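Local coordinates for extracellular solute-binding protein (Conexibacter woesei, PDB 4P98) that probably binds a small solute outside the cell membrane and delivers it to an ABC transporter, as a lipoprotein of the BMP (PnrA-like) family, at residues Thr159-Ile163 / Leu205-Asp209. Numbering follows the deposited sequence.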
loop_
_atom_site.group_PDB
_atom_site.type_symbol
_atom_site.label_atom_id
_atom_site.label_comp_id
_atom_site.label_asym_id
_atom_site.label_seq_id
_atom_site.Cartn_x
_atom_site.Cartn_y
_atom_site.Cartn_z
ATOM N N THR A 159 -7.156 -9.351 -2.493
ATOM C CA THR A 159 -5.788 -9.103 -2.924
ATOM C C THR A 159 -5.283 -10.277 -3.762
ATOM O O THR A 159 -4.689 -10.083 -4.831
ATOM C CB THR A 159 -4.840 -8.872 -1.728
ATOM O OG1 THR A 159 -5.310 -7.763 -0.926
ATOM C CG2 THR A 159 -3.435 -8.562 -2.210
ATOM N N HIS A 160 -5.518 -11.490 -3.267
ATOM C CA HIS A 160 -5.089 -12.711 -3.952
ATOM C C HIS A 160 -5.822 -12.981 -5.256
ATOM O O HIS A 160 -5.221 -13.498 -6.211
ATOM C CB HIS A 160 -5.201 -13.908 -3.023
ATOM C CG HIS A 160 -4.074 -13.988 -2.049
ATOM N ND1 HIS A 160 -3.162 -15.019 -2.051
ATOM C CD2 HIS A 160 -3.679 -13.140 -1.074
ATOM C CE1 HIS A 160 -2.267 -14.814 -1.101
ATOM N NE2 HIS A 160 -2.554 -13.678 -0.498
ATOM N N LYS A 161 -7.111 -12.660 -5.297
ATOM C CA LYS A 161 -7.872 -12.735 -6.549
ATOM C C LYS A 161 -7.255 -11.778 -7.580
ATOM O O LYS A 161 -7.148 -12.115 -8.763
ATOM C CB LYS A 161 -9.357 -12.435 -6.296
ATOM C CG LYS A 161 -10.289 -12.877 -7.406
ATOM C CD LYS A 161 -11.746 -12.827 -6.972
ATOM C CE LYS A 161 -12.672 -13.318 -8.073
ATOM N NZ LYS A 161 -14.099 -13.103 -7.704
ATOM N N GLY A 162 -6.825 -10.604 -7.119
ATOM C CA GLY A 162 -6.094 -9.642 -7.943
ATOM C C GLY A 162 -4.794 -10.175 -8.516
ATOM O O GLY A 162 -4.528 -10.027 -9.715
ATOM N N ILE A 163 -3.988 -10.817 -7.671
ATOM C CA ILE A 163 -2.718 -11.389 -8.118
ATOM C C ILE A 163 -2.943 -12.364 -9.254
ATOM O O ILE A 163 -2.250 -12.311 -10.280
ATOM C CB ILE A 163 -1.973 -12.141 -6.985
ATOM C CG1 ILE A 163 -1.522 -11.157 -5.910
ATOM C CG2 ILE A 163 -0.756 -12.890 -7.551
ATOM C CD1 ILE A 163 -0.897 -11.826 -4.704
ATOM N N LEU A 205 8.259 -15.868 -5.536
ATOM C CA LEU A 205 7.412 -15.872 -4.346
ATOM C C LEU A 205 6.840 -14.489 -4.107
ATOM O O LEU A 205 7.581 -13.527 -3.962
ATOM C CB LEU A 205 8.208 -16.350 -3.128
ATOM C CG LEU A 205 8.514 -17.856 -3.139
ATOM C CD1 LEU A 205 9.629 -18.249 -2.166
ATOM C CD2 LEU A 205 7.261 -18.677 -2.892
ATOM N N VAL A 206 5.514 -14.402 -4.048
ATOM C CA VAL A 206 4.825 -13.133 -3.850
ATOM C C VAL A 206 4.248 -13.062 -2.439
ATOM O O VAL A 206 3.513 -13.941 -2.041
ATOM C CB VAL A 206 3.671 -12.972 -4.857
ATOM C CG1 VAL A 206 3.069 -11.578 -4.755
ATOM C CG2 VAL A 206 4.163 -13.242 -6.270
ATOM N N ALA A 207 4.588 -12.002 -1.716
ATOM C CA ALA A 207 4.079 -11.742 -0.368
ATOM C C ALA A 207 2.920 -10.755 -0.398
ATOM O O ALA A 207 3.039 -9.672 -0.987
ATOM C CB ALA A 207 5.185 -11.167 0.498
ATOM N N THR A 208 1.824 -11.098 0.271
ATOM C CA THR A 208 0.746 -10.124 0.494
ATOM C C THR A 208 0.639 -9.659 1.937
ATOM O O THR A 208 -0.071 -8.693 2.227
ATOM C CB THR A 208 -0.610 -10.666 0.055
ATOM O OG1 THR A 208 -0.939 -11.826 0.814
ATOM C CG2 THR A 208 -0.573 -11.002 -1.420
ATOM N N ASP A 209 1.315 -10.348 2.849
ATOM C CA ASP A 209 1.416 -9.866 4.208
ATOM C C ASP A 209 2.816 -9.236 4.371
ATOM O O ASP A 209 3.288 -8.570 3.457
ATOM C CB ASP A 209 1.124 -10.995 5.207
ATOM C CG ASP A 209 0.825 -10.466 6.606
ATOM O OD1 ASP A 209 -0.196 -9.783 6.783
ATOM O OD2 ASP A 209 1.626 -10.703 7.525
#
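T208, just past the end of strand 205-207, has its CB directed toward helix 154-170, and its OG1 and CG2 meet three residues there: T159, H160 and I163. Across the contact the hydroxyl pairs with the imidazole. H160 NE2 lies 2.8 Å from T208 OG1, which sits at the edge of the ring and near its plane; the hydrogen bond is somewhat bent, at 146°. The same OG1 also makes a weak hydrogen bond to V148 O on strand 144-149. The T208 torsion explains the split: chi1 of 61° sets OG1 between the backbone N and the carbonyl carbon, facing the imidazole, and leaves CG2 to go in among the helix side chains.

That methyl marks the tight part of the contact. I163 CD1 presses against T208 CG2 at 3.4 Å, closer than usual for two carbons, while H160 NE2 stands 3.5 Å from the same methyl. The rest is ordinary and looser. I163 keeps its chain extended beyond CG1 (chi2 175°), which carries CD1 on toward the sheet, where it meets V206 CG1 tip to tip at 4.0 Å. The T159 and T208 side chains run past one another in opposite senses, their CG2 methyls 3.8 Å apart, and T159 OG1 turns back to its own helix, bonding F155 O. H160, I163 and V206 are buried, so the solvent side is where the two partly exposed threonines meet.

The contact lays helix 154-170 against the parallel five-stranded sheet of one lobe, an arrangement consistent with the two-lobed periplasmic-binding-protein fold. Y180 meets the H160 ring obliquely, and E178 OE1 bonds ND1. Both imidazole nitrogens are therefore engaged, by E178 and by T208, which fixes the rotation of this buried ring.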